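Local coordinates for protein glucokinase (PDB 2QM1) that probably catalyses the ATP-dependent phosphorylation of glucose to glucose 6-phosphate, as a zinc-binding glucokinase of the ROK family, at residues D5-G10 / Y61-E66; H45-I50 / Q98-Q103; L114-N119 / A164-H169; N175-T180 / V197-H202. All blocks are in the same frame, centred on the assembly; numbering follows the deposited sequence. Where two conformers were deposited one is given.

Contact 1 of 4, residues D5-G10 / Y61-E66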
loop_
_atom_site.group_PDB
_atom_site.type_symbol
_atom_site.label_atom_id
_atom_site.label_comp_id
_atom_site.label_asym_id
_atom_site.label_seq_id
_atom_site.Cartn_x
_atom_site.Cartn_y
_atom_site.Cartn_z
ATOM N N ASP B 5 35.555 5.428 -12.894
ATOM C CA ASP B 5 36.239 5.870 -11.675
ATOM C C ASP B 5 35.290 6.353 -10.583
ATOM O O ASP B 5 35.687 6.478 -9.430
ATOM C CB ASP B 5 37.243 6.973 -12.006
ATOM C CG ASP B 5 38.397 6.465 -12.883
ATOM O OD1 ASP B 5 38.937 5.391 -12.570
ATOM O OD2 ASP B 5 38.743 7.104 -13.894
ATOM N N LYS B 6 34.047 6.653 -10.945
ATOM C CA LYS B 6 33.037 7.126 -9.993
ATOM C C LYS B 6 32.643 6.014 -9.073
ATOM O O LYS B 6 32.481 4.866 -9.523
ATOM C CB LYS B 6 31.761 7.565 -10.695
ATOM C CG LYS B 6 31.864 8.636 -11.814
ATOM C CD LYS B 6 32.869 9.699 -11.567
ATOM C CE LYS B 6 32.484 10.687 -10.494
ATOM N NZ LYS B 6 33.278 11.973 -10.752
ATOM N N LYS B 7 32.441 6.381 -7.817
ATOM C CA LYS B 7 32.104 5.480 -6.716
ATOM C C LYS B 7 30.961 6.060 -5.872
ATOM O O LYS B 7 30.744 7.283 -5.827
ATOM C CB LYS B 7 33.327 5.228 -5.829
ATOM C CG LYS B 7 34.576 4.602 -6.566
ATOM C CD LYS B 7 35.793 4.586 -5.635
ATOM C CE LYS B 7 37.085 3.994 -6.301
ATOM N NZ LYS B 7 37.496 4.833 -7.473
ATOM N N ILE B 8 30.198 5.161 -5.261
ATOM C CA ILE B 8 29.156 5.551 -4.306
ATOM C C ILE B 8 29.451 4.723 -3.042
ATOM O O ILE B 8 30.061 3.644 -3.120
ATOM C CB ILE B 8 27.714 5.316 -4.873
ATOM C CG1 ILE B 8 27.556 3.849 -5.267
ATOM C CG2 ILE B 8 27.464 6.188 -6.111
ATOM C CD1 ILE B 8 26.377 3.592 -6.096
ATOM N N ILE B 9 29.108 5.298 -1.894
ATOM C CA ILE B 9 29.270 4.640 -0.606
ATOM C C ILE B 9 27.879 4.280 -0.061
ATOM O O ILE B 9 26.965 5.115 -0.047
ATOM C CB ILE B 9 30.039 5.552 0.403
ATOM C CG1 ILE B 9 31.485 5.776 -0.056
ATOM C CG2 ILE B 9 29.992 4.917 1.861
ATOM C CD1 ILE B 9 32.224 6.970 0.603
ATOM N N GLY B 10 27.722 3.043 0.393
ATOM C CA GLY B 10 26.497 2.673 1.140
ATOM C C GLY B 10 26.800 2.352 2.598
ATOM O O GLY B 10 27.825 1.772 2.899
ATOM N N TYR B 61 43.662 4.347 2.271
ATOM C CA TYR B 61 43.861 3.852 0.916
ATOM C C TYR B 61 44.123 4.995 -0.048
ATOM O O TYR B 61 44.070 4.815 -1.272
ATOM C CB TYR B 61 42.655 3.003 0.479
ATOM C CG TYR B 61 42.609 1.726 1.267
ATOM C CD1 TYR B 61 41.698 1.563 2.277
ATOM C CD2 TYR B 61 43.557 0.717 1.066
ATOM C CE1 TYR B 61 41.668 0.417 3.029
ATOM C CE2 TYR B 61 43.548 -0.448 1.828
ATOM C CZ TYR B 61 42.597 -0.584 2.812
ATOM O OH TYR B 61 42.517 -1.702 3.610
ATOM N N ASN B 62 44.441 6.157 0.518
ATOM C CA ASN B 62 44.712 7.329 -0.284
ATOM C C ASN B 62 43.725 7.456 -1.428
ATOM O O ASN B 62 44.115 7.520 -2.582
ATOM C CB ASN B 62 46.164 7.309 -0.789
ATOM C CG ASN B 62 47.156 7.576 0.332
ATOM O OD1 ASN B 62 47.464 8.725 0.662
ATOM N ND2 ASN B 62 47.653 6.521 0.927
HETATM N N MSE B 63 42.447 7.462 -1.080
HETATM C CA MSE B 63 41.375 7.521 -2.066
HETATM C C MSE B 63 41.133 8.950 -2.504
HETATM O O MSE B 63 41.464 9.864 -1.788
HETATM C CB MSE B 63 40.106 6.881 -1.508
HETATM C CG MSE B 63 40.350 5.491 -1.017
HETATM SE SE MSE B 63 38.722 4.581 -0.668
HETATM C CE MSE B 63 38.182 4.227 -2.564
ATOM N N LYS B 64 40.578 9.131 -3.696
ATOM C CA LYS B 64 40.328 10.473 -4.269
ATOM C C LYS B 64 38.896 10.841 -3.966
ATOM O O LYS B 64 37.966 10.184 -4.449
ATOM C CB LYS B 64 40.521 10.469 -5.787
ATOM C CG LYS B 64 41.919 10.725 -6.277
ATOM C CD LYS B 64 42.122 10.078 -7.642
ATOM C CE LYS B 64 41.392 10.845 -8.716
ATOM N NZ LYS B 64 41.968 10.548 -10.063
ATOM N N LYS B 65 38.726 11.862 -3.128
ATOM C CA LYS B 65 37.406 12.242 -2.579
ATOM C C LYS B 65 36.367 12.598 -3.646
ATOM O O LYS B 65 35.162 12.438 -3.439
ATOM C CB LYS B 65 37.589 13.443 -1.654
ATOM C CG LYS B 65 36.315 14.041 -1.121
ATOM C CD LYS B 65 36.601 14.799 0.168
ATOM C CE LYS B 65 35.329 15.304 0.769
ATOM N NZ LYS B 65 34.815 16.506 0.047
ATOM N N GLU B 66 36.847 13.098 -4.773
ATOM C CA GLU B 66 35.982 13.581 -5.834
ATOM C C GLU B 66 35.527 12.474 -6.772
ATOM O O GLU B 66 34.690 12.711 -7.620
ATOM C CB GLU B 66 36.703 14.650 -6.634
ATOM C CG GLU B 66 37.885 14.144 -7.463
ATOM C CD GLU B 66 39.231 14.148 -6.748
ATOM O OE1 GLU B 66 40.240 13.975 -7.464
ATOM O OE2 GLU B 66 39.308 14.317 -5.504
HETATM O O HOH W 1 32.128 12.788 -7.780
#

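Contact 2 of 4, residues H45-I50 / Q98-Q103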
loop_
_atom_site.group_PDB
_atom_site.type_symbol
_atom_site.label_atom_id
_atom_site.label_comp_id
_atom_site.label_asym_id
_atom_site.label_seq_id
_atom_site.Cartn_x
_atom_site.Cartn_y
_atom_site.Cartn_z
ATOM N N HIS B 45 27.709 8.798 19.889
ATOM C CA HIS B 45 28.961 8.344 19.244
ATOM C C HIS B 45 28.756 7.670 17.867
ATOM O O HIS B 45 29.719 7.412 17.160
ATOM C CB HIS B 45 29.769 7.420 20.202
ATOM C CG HIS B 45 30.177 8.090 21.480
ATOM N ND1 HIS B 45 31.012 9.184 21.512
ATOM C CD2 HIS B 45 29.828 7.849 22.766
ATOM C CE1 HIS B 45 31.178 9.579 22.763
ATOM N NE2 HIS B 45 30.459 8.790 23.541
ATOM N N ILE B 46 27.507 7.395 17.491
ATOM C CA ILE B 46 27.229 6.611 16.274
ATOM C C ILE B 46 27.629 7.397 15.015
ATOM O O ILE B 46 28.536 6.995 14.272
ATOM C CB ILE B 46 25.760 6.145 16.261
ATOM C CG1 ILE B 46 25.546 5.149 17.407
ATOM C CG2 ILE B 46 25.310 5.517 14.882
ATOM C CD1 ILE B 46 24.079 4.727 17.582
ATOM N N VAL B 47 27.009 8.557 14.827
ATOM C CA VAL B 47 27.317 9.373 13.679
ATOM C C VAL B 47 28.801 9.759 13.638
ATOM O O VAL B 47 29.400 9.633 12.581
ATOM C CB VAL B 47 26.356 10.564 13.506
ATOM C CG1 VAL B 47 26.956 11.630 12.557
ATOM C CG2 VAL B 47 24.993 10.048 12.994
ATOM N N PRO B 48 29.402 10.209 14.771
ATOM C CA PRO B 48 30.860 10.440 14.672
ATOM C C PRO B 48 31.679 9.177 14.288
ATOM O O PRO B 48 32.699 9.292 13.610
ATOM C CB PRO B 48 31.222 10.898 16.082
ATOM C CG PRO B 48 29.890 11.535 16.605
ATOM C CD PRO B 48 28.881 10.586 16.098
ATOM N N SER B 49 31.268 8.000 14.761
ATOM C CA SER B 49 31.986 6.785 14.403
ATOM C C SER B 49 31.895 6.486 12.883
ATOM O O SER B 49 32.833 5.947 12.288
ATOM C CB SER B 49 31.520 5.594 15.236
ATOM O OG SER B 49 30.260 5.178 14.815
ATOM N N ILE B 50 30.779 6.876 12.267
ATOM C CA ILE B 50 30.542 6.618 10.855
ATOM C C ILE B 50 31.415 7.582 10.076
ATOM O O ILE B 50 32.082 7.184 9.122
ATOM C CB ILE B 50 29.031 6.797 10.516
ATOM C CG1 ILE B 50 28.175 5.696 11.220
ATOM C CG2 ILE B 50 28.801 6.877 9.024
ATOM C CD1 ILE B 50 26.581 5.857 10.972
ATOM N N GLN B 98 17.337 13.117 15.276
ATOM C CA GLN B 98 18.741 13.235 14.916
ATOM C C GLN B 98 18.937 13.857 13.516
ATOM O O GLN B 98 18.358 13.366 12.522
ATOM C CB GLN B 98 19.438 11.875 15.008
ATOM C CG GLN B 98 19.416 11.230 16.426
ATOM C CD GLN B 98 20.093 12.091 17.474
ATOM O OE1 GLN B 98 21.315 12.342 17.424
ATOM N NE2 GLN B 98 19.304 12.537 18.453
ATOM N N PRO B 99 19.726 14.946 13.445
ATOM C CA PRO B 99 20.027 15.668 12.199
ATOM C C PRO B 99 21.168 14.966 11.453
ATOM O O PRO B 99 22.179 15.592 11.144
ATOM C CB PRO B 99 20.487 17.048 12.698
ATOM C CG PRO B 99 21.125 16.771 14.011
ATOM C CD PRO B 99 20.378 15.577 14.616
ATOM N N VAL B 100 20.965 13.686 11.131
ATOM C CA VAL B 100 22.031 12.841 10.641
ATOM C C VAL B 100 22.582 13.356 9.329
ATOM O O VAL B 100 23.773 13.382 9.128
ATOM C CB VAL B 100 21.529 11.379 10.415
ATOM C CG1 VAL B 100 22.574 10.552 9.691
ATOM C CG2 VAL B 100 21.178 10.685 11.758
ATOM N N LYS B 101 21.697 13.776 8.437
ATOM C CA LYS B 101 22.133 14.227 7.141
ATOM C C LYS B 101 23.033 15.435 7.346
ATOM O O LYS B 101 24.148 15.508 6.802
ATOM C CB LYS B 101 20.929 14.608 6.257
ATOM C CG LYS B 101 21.378 15.314 4.938
ATOM C CD LYS B 101 20.206 15.562 3.954
ATOM C CE LYS B 101 20.689 16.422 2.788
ATOM N NZ LYS B 101 19.549 16.802 1.908
ATOM N N GLU B 102 22.542 16.392 8.145
ATOM C CA GLU B 102 23.307 17.591 8.417
ATOM C C GLU B 102 24.721 17.275 8.938
ATOM O O GLU B 102 25.694 17.830 8.443
ATOM C CB GLU B 102 22.561 18.431 9.431
ATOM C CG GLU B 102 22.807 19.905 9.332
ATOM C CD GLU B 102 21.758 20.636 10.146
ATOM O OE1 GLU B 102 21.933 20.687 11.395
ATOM O OE2 GLU B 102 20.752 21.119 9.550
ATOM N N GLN B 103 24.822 16.378 9.916
ATOM C CA GLN B 103 26.102 16.088 10.551
ATOM C C GLN B 103 27.077 15.457 9.563
ATOM O O GLN B 103 28.224 15.899 9.425
ATOM C CB GLN B 103 25.902 15.249 11.815
ATOM C CG GLN B 103 24.881 15.920 12.812
ATOM C CD GLN B 103 24.451 15.077 14.021
ATOM O OE1 GLN B 103 24.124 15.630 15.111
ATOM N NE2 GLN B 103 24.410 13.770 13.848
#

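Contact 3 of 4, residues L114-N119 / A164-H169. With MG (magnesium ion), chain K; ZN (zinc ion), chain J.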
loop_
_atom_site.group_PDB
_atom_site.type_symbol
_atom_site.label_atom_id
_atom_site.label_comp_id
_atom_site.label_asym_id
_atom_site.label_seq_id
_atom_site.Cartn_x
_atom_site.Cartn_y
_atom_site.Cartn_z
ATOM N N LEU B 114 19.625 9.538 3.203
ATOM C CA LEU B 114 19.402 8.407 4.083
ATOM C C LEU B 114 17.975 7.967 4.021
ATOM O O LEU B 114 17.082 8.711 3.611
ATOM C CB LEU B 114 19.823 8.713 5.541
ATOM C CG LEU B 114 18.844 9.462 6.458
ATOM C CD1 LEU B 114 19.501 9.768 7.770
ATOM C CD2 LEU B 114 18.287 10.729 5.819
ATOM N N ASP B 115 17.763 6.741 4.459
ATOM C CA ASP B 115 16.423 6.171 4.440
ATOM C C ASP B 115 16.301 5.109 5.515
ATOM O O ASP B 115 17.257 4.795 6.182
ATOM C CB ASP B 115 15.973 5.694 3.026
ATOM C CG ASP B 115 14.442 5.840 2.802
ATOM O OD1 ASP B 115 13.605 5.505 3.720
ATOM O OD2 ASP B 115 14.085 6.336 1.709
ATOM N N ASN B 116 15.099 4.640 5.729
ATOM C CA ASN B 116 14.871 3.562 6.690
ATOM C C ASN B 116 15.606 2.286 6.239
ATOM O O ASN B 116 15.770 2.056 5.049
ATOM C CB ASN B 116 13.384 3.324 6.807
ATOM C CG ASN B 116 13.080 2.028 7.447
ATOM O OD1 ASN B 116 13.107 1.921 8.672
ATOM N ND2 ASN B 116 12.880 1.018 6.651
ATOM N N ASP B 117 15.999 1.442 7.190
ATOM C CA ASP B 117 16.870 0.314 6.887
ATOM C C ASP B 117 16.243 -0.768 5.997
ATOM O O ASP B 117 16.883 -1.208 5.055
ATOM C CB ASP B 117 17.497 -0.280 8.158
ATOM C CG ASP B 117 16.461 -0.777 9.184
ATOM O OD1 ASP B 117 15.252 -0.499 9.037
ATOM O OD2 ASP B 117 16.885 -1.417 10.186
ATOM N N ALA B 118 14.985 -1.145 6.235
ATOM C CA ALA B 118 14.310 -2.063 5.288
ATOM C C ALA B 118 13.946 -1.384 3.984
ATOM O O ALA B 118 13.918 -2.035 2.964
ATOM C CB ALA B 118 13.126 -2.721 5.907
ATOM N N ASN B 119 13.723 -0.058 3.995
ATOM C CA ASN B 119 13.417 0.651 2.747
ATOM C C ASN B 119 14.559 0.511 1.739
ATOM O O ASN B 119 14.384 0.187 0.574
ATOM C CB ASN B 119 13.132 2.134 3.012
ATOM C CG ASN B 119 11.727 2.347 3.530
ATOM O OD1 ASN B 119 11.014 1.371 3.841
ATOM N ND2 ASN B 119 11.321 3.606 3.665
ATOM N N ALA B 164 5.461 4.222 6.019
ATOM C CA ALA B 164 5.063 3.338 4.956
ATOM C C ALA B 164 6.038 2.211 4.967
ATOM O O ALA B 164 7.232 2.434 5.192
ATOM C CB ALA B 164 5.121 4.068 3.572
ATOM N N GLY B 165 5.552 1.011 4.661
ATOM C CA GLY B 165 6.428 -0.126 4.664
ATOM C C GLY B 165 6.520 -0.931 5.947
ATOM O O GLY B 165 7.184 -1.979 5.982
ATOM N N GLU B 166 5.852 -0.485 6.998
ATOM C CA GLU B 166 5.947 -1.144 8.281
ATOM C C GLU B 166 5.092 -2.420 8.384
ATOM O O GLU B 166 4.230 -2.542 9.251
ATOM C CB GLU B 166 5.659 -0.152 9.411
ATOM C CG GLU B 166 6.821 0.850 9.647
ATOM C CD GLU B 166 8.141 0.132 10.058
ATOM O OE1 GLU B 166 9.216 0.538 9.586
ATOM O OE2 GLU B 166 8.095 -0.867 10.816
ATOM N N VAL B 167 5.300 -3.365 7.500
ATOM C CA VAL B 167 4.357 -4.539 7.477
ATOM C C VAL B 167 4.453 -5.494 8.675
ATOM O O VAL B 167 3.630 -6.395 8.833
ATOM C CB VAL B 167 4.494 -5.310 6.169
ATOM C CG1 VAL B 167 4.266 -4.329 4.967
ATOM C CG2 VAL B 167 5.874 -5.943 6.081
ATOM N N GLY B 168 5.483 -5.327 9.488
ATOM C CA GLY B 168 5.678 -6.136 10.675
ATOM C C GLY B 168 4.600 -5.815 11.673
ATOM O O GLY B 168 4.264 -6.621 12.535
ATOM N N HIS B 169 4.022 -4.637 11.522
ATOM C CA HIS B 169 2.980 -4.217 12.401
ATOM C C HIS B 169 1.568 -4.182 11.788
ATOM O O HIS B 169 0.683 -3.601 12.342
ATOM C CB HIS B 169 3.435 -2.909 13.050
ATOM C CG HIS B 169 4.736 -3.069 13.743
ATOM N ND1 HIS B 169 4.854 -3.758 14.934
ATOM C CD2 HIS B 169 5.997 -2.761 13.355
ATOM C CE1 HIS B 169 6.129 -3.805 15.283
ATOM N NE2 HIS B 169 6.840 -3.208 14.347
HETATM MG MG MG K . 10.758 0.297 5.818
HETATM ZN ZN ZN J . 3.276 -4.180 16.427
HETATM O O HOH W 2 9.025 4.464 4.793
HETATM O O HOH W 3 9.319 1.732 7.069
#

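Contact 4 of 4, residues N175-T180 / V197-H202. With ZN (zinc ion), chain J.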
loop_
_atom_site.group_PDB
_atom_site.type_symbol
_atom_site.label_atom_id
_atom_site.label_comp_id
_atom_site.label_asym_id
_atom_site.label_seq_id
_atom_site.Cartn_x
_atom_site.Cartn_y
_atom_site.Cartn_z
ATOM N N ASN B 175 -6.905 -10.718 17.964
ATOM C CA ASN B 175 -6.841 -11.208 19.357
ATOM C C ASN B 175 -5.499 -11.801 19.760
ATOM O O ASN B 175 -5.437 -12.573 20.687
ATOM C CB ASN B 175 -7.939 -12.251 19.610
ATOM C CG ASN B 175 -9.312 -11.779 19.162
ATOM O OD1 ASN B 175 -9.807 -10.733 19.598
ATOM N ND2 ASN B 175 -9.943 -12.564 18.297
ATOM N N GLY B 176 -4.426 -11.467 19.037
ATOM C CA GLY B 176 -3.153 -12.200 19.169
ATOM C C GLY B 176 -2.248 -11.802 20.304
ATOM O O GLY B 176 -2.688 -11.210 21.282
ATOM N N PHE B 177 -0.969 -12.133 20.173
ATOM C CA PHE B 177 0.041 -11.760 21.181
ATOM C C PHE B 177 0.276 -10.245 21.233
ATOM O O PHE B 177 0.179 -9.581 20.205
ATOM C CB PHE B 177 1.368 -12.420 20.825
ATOM C CG PHE B 177 1.306 -13.935 20.761
ATOM C CD1 PHE B 177 1.630 -14.599 19.590
ATOM C CD2 PHE B 177 0.934 -14.681 21.862
ATOM C CE1 PHE B 177 1.596 -16.001 19.513
ATOM C CE2 PHE B 177 0.882 -16.079 21.809
ATOM C CZ PHE B 177 1.224 -16.742 20.635
ATOM N N ASP B 178 0.634 -9.736 22.400
ATOM C CA ASP B 178 1.072 -8.349 22.594
ATOM C C ASP B 178 2.342 -8.065 21.825
ATOM O O ASP B 178 3.277 -8.839 21.870
ATOM C CB ASP B 178 1.316 -8.043 24.072
ATOM C CG ASP B 178 0.051 -8.042 24.872
ATOM O OD1 ASP B 178 -1.041 -7.990 24.263
ATOM O OD2 ASP B 178 0.136 -8.118 26.120
ATOM N N CYS B 179 2.352 -6.940 21.114
ATOM C CA CYS B 179 3.499 -6.523 20.354
ATOM C C CYS B 179 4.149 -5.374 21.105
ATOM O O CYS B 179 3.476 -4.646 21.825
ATOM C CB CYS B 179 3.072 -6.029 18.980
ATOM S SG CYS B 179 4.482 -5.671 17.899
ATOM N N THR B 180 5.435 -5.166 20.907
ATOM C CA THR B 180 6.079 -4.010 21.563
ATOM C C THR B 180 5.578 -2.678 21.010
ATOM O O THR B 180 5.691 -1.629 21.668
ATOM C CB THR B 180 7.621 -4.054 21.485
ATOM O OG1 THR B 180 8.026 -4.308 20.142
ATOM C CG2 THR B 180 8.184 -5.175 22.393
ATOM N N VAL B 197 9.185 -19.048 17.534
ATOM C CA VAL B 197 9.318 -19.716 18.815
ATOM C C VAL B 197 8.064 -19.472 19.631
ATOM O O VAL B 197 7.480 -20.401 20.188
ATOM C CB VAL B 197 10.596 -19.169 19.559
ATOM C CG1 VAL B 197 10.591 -19.486 21.138
ATOM C CG2 VAL B 197 11.859 -19.668 18.879
ATOM N N ARG B 198 7.617 -18.228 19.711
ATOM C CA ARG B 198 6.410 -17.975 20.479
ATOM C C ARG B 198 5.230 -18.755 19.895
ATOM O O ARG B 198 4.455 -19.327 20.630
ATOM C CB ARG B 198 6.121 -16.480 20.547
ATOM C CG ARG B 198 5.103 -16.062 21.576
ATOM C CD ARG B 198 5.329 -14.572 21.903
ATOM N NE ARG B 198 5.711 -13.880 20.687
ATOM C CZ ARG B 198 6.748 -13.052 20.532
ATOM N NH1 ARG B 198 7.556 -12.707 21.537
ATOM N NH2 ARG B 198 6.950 -12.538 19.332
ATOM N N VAL B 199 5.112 -18.826 18.578
ATOM C CA VAL B 199 3.998 -19.568 17.980
ATOM C C VAL B 199 4.169 -21.046 18.346
ATOM O O VAL B 199 3.199 -21.772 18.538
ATOM C CB VAL B 199 3.980 -19.423 16.431
ATOM C CG1 VAL B 199 3.206 -20.557 15.776
ATOM C CG2 VAL B 199 3.415 -18.032 16.001
ATOM N N ALA B 200 5.420 -21.505 18.378
ATOM C CA ALA B 200 5.658 -22.913 18.666
ATOM C C ALA B 200 5.385 -23.208 20.168
ATOM O O ALA B 200 4.768 -24.226 20.493
ATOM C CB ALA B 200 7.085 -23.322 18.218
ATOM N N ARG B 201 5.824 -22.290 21.040
ATOM C CA ARG B 201 5.585 -22.332 22.508
ATOM C C ARG B 201 4.123 -22.468 22.869
ATOM O O ARG B 201 3.787 -22.959 23.946
ATOM C CB ARG B 201 6.120 -21.062 23.200
ATOM C CG ARG B 201 7.383 -21.280 23.939
ATOM C CD ARG B 201 8.152 -19.993 24.131
ATOM N NE ARG B 201 9.523 -20.283 24.466
ATOM C CZ ARG B 201 10.420 -19.380 24.830
ATOM N NH1 ARG B 201 10.094 -18.095 24.930
ATOM N NH2 ARG B 201 11.643 -19.773 25.115
ATOM N N HIS B 202 3.256 -22.018 21.970
ATOM C CA HIS B 202 1.837 -22.005 22.248
ATOM C C HIS B 202 1.018 -23.043 21.533
ATOM O O HIS B 202 -0.040 -23.382 21.998
ATOM C CB HIS B 202 1.302 -20.577 22.153
ATOM C CG HIS B 202 1.820 -19.705 23.260
ATOM N ND1 HIS B 202 1.274 -19.713 24.529
ATOM C CD2 HIS B 202 2.865 -18.847 23.307
ATOM C CE1 HIS B 202 1.945 -18.881 25.301
ATOM N NE2 HIS B 202 2.917 -18.345 24.584
HETATM ZN ZN ZN J . 3.276 -4.180 16.427
#

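Contact 1 of 4, residues D5-G10 / Y61-E66
The start of strand 7-13 and the loop that leads from helix 46-60 into strand 68-75 stay well apart, Lys6 and Glu66 being nearest with their CA atoms 8.2 Å from each other, so that long side chains and one water span the gap between Lys6, Lys7 and the loop residues Met63 and Glu66. Met63, present as selenomethionine, bends at its last torsion (chi3 75°) and lays its terminal methyl across the outer part of the Lys7 chain: CE of Met63 is 3.9 Å from both CD and CE of Lys7. The aliphatic stem of the lysine thus serves as an apolar surface, while its ammonium is engaged with polar partners. Lys7 NZ donates to the carbonyl oxygen of Asp5 at 3.1 Å and forms a salt bridge with Asp67. Lys6 starts away from the loop, but bends at chi2 and chi3 carry its NZ back to 3.5 Å from Glu66 O. A water beside this pair bridges it, donating to Glu66 O at 2.6 Å and accepting a weak bond from Lys6 NZ. Asn62, with positive phi, is the C-prime residue of the Schellman motif that closes the helix and turns the chain toward the sheet. Helix 46-60, which follows strand 29-36, thus returns the chain through this loop to strand 68-75, the parallel neighbour of strand 7-13 in the mixed sheet of the actin-like ATPase fold.

Contact 2 of 4, residues H45-I50 / Q98-Q103
Two helices of the N-terminal alpha/beta domain, 46-60 and 100-108, meet through their first turns, and a single valine carries the contact from one side. Val47 points at the other helix, and both of its methyl groups are used. With CG2 anti to its own carbonyl carbon and CG1 anti to the backbone N (chi1 163°), the branches share their two partners unequally. CG2 reaches Val100, whose CG1 and CG2 methyls both lie 4.1 Å from it, a plain apolar meeting of branched side chains at an oblique angle; it also lies 3.9 Å from Gln103 NE2. CG1 meets Gln103, one helical turn beyond Val100, and touches it twice: CB of Gln103 is 3.8 Å away and NE2 3.6 Å. The glutamine chain, extended beyond CG, runs across the valine at about a right angle, so that its amide nitrogen comes over Val47 CB as well, at 3.8 Å. Here the amide acts by van der Waals contact, covering the valine on the less buried side of the interface. The backbones approach most closely at this same place, with the CA atoms of Val47 and Val100 separated by 7.0 Å. Helix 46-60 is tied in its first turn by Ser49, whose OG donates at 2.6 Å to a lone pair of Ile46 O, in the carbonyl plane; this oxygen also accepts from Ile50 N. Both helices rest on the sheet: Ile50 packs on strands 7-13 and 17-24, while Val100 sits against Phe112 and Leu114 of strand 112-116.

Contact 3 of 4, residues L114-N119 / A164-H169
In Asn119, CG lies beside the backbone N (chi1 -79°) and OD1 nearly eclipses CA (chi2 9°), which sends OD1 to the magnesium ion and ND2 to a water shared with Ala164. Glu166 bends at chi2, bringing OE1 back toward the same metal. The magnesium joins the two segments: Asn119 OD1 binds it at 2.3 Å, and a water 2.4 Å from the ion lies within hydrogen-bonding distance of Glu166 OE1 (2.8 Å) and Ala164 O. Glu166 is therefore a second-shell group, its OE1 4.1 Å from the metal. The other water accepts from Asn119 ND2 at 2.7 Å and is equally near Ala164 O. Asn116 and the backbone oxygen of Gly148 complete the protein ligands. In the second shell of Asn119, Asp115 OD1 takes two bonds, one from Asn116 N on its anti lone pair and one from Asn119 ND2 at 3.0 Å, the latter from 40° above the carboxylate plane; this grip fixes the rotation of the Asn119 amide. His158 holds the other oxygen, OD2. At the far end of 164-169, His169 ND1 binds zinc, and Glu166 OE2 lies in plane at the edge of its ring. The protein ligands named here are uncharged; the nearby carboxylate of Glu166 would be expected to favour the ion and to polarise its bound water, across the junction of the two lobes.

Contact 4 of 4, residues N175-T180 / V197-H202
A zinc-binding loop, in which Cys179 joins His169, Cys181 and Cys186 around the ion, lies against helix 193-203 through one aromatic residue, Phe177. Two positions before the cysteine, its ring reaches out to three residues of the helix, and it supplies more than half of the surface buried here. Arg198 covers one face: its CG sits 4.0 Å from the ring centroid and only 9° off the normal, a CH-pi contact centred on the ring. CG of Arg198 is anti to the backbone N (chi1 -166°), which places this methylene over the phenyl group, and a bend at chi3 leads the guanidinium onward to the carbonyl oxygen of Thr189. One turn further along the helix, His202 meets the outer end of the phenyl ring. Phe177 CE2 stands over a face of the imidazole, toward its rim, 3.7 Å from His202 CD2, and the planes are inclined at 46° with centroids 5.2 Å apart. Val199 adds a methyl near the plane of the phenyl group, CG2 lying 4.4 Å from Phe177 CE1. Val190 of helix 188-191 also packs on Phe177 and Val199. Cys179, two residues on, binds the zinc through SG at 2.4 Å. The zinc gathers the loop through its four ligands, whereas the meeting with the helix consists of apolar and CH-pi contacts, which probably help to keep the loop on it, with the charge of Arg198 directed past the ring to a backbone acceptor.

How the contacts relate
The four contacts run from one lobe to the other. Contacts 1 and 2, centres 20 Å apart, interlock along the chain, since helix 46-60 begins in contact 2 and ends just before the loop of contact 1. Contact 2 touches contact 3 where Val100 CB packs 3.7 Å from Leu114 CD1; from there strand 112-116 leads directly to the magnesium site, with the side chains of Val100 and Asn116 about 12 Å apart. Contacts 3 and 4 share the zinc, His169 ND1 and Cys179 SG lying 3.5 Å apart as two of its ligands. Contacts 1 and 4 stand on opposite sides of the chain's centre, 47 Å apart between centres.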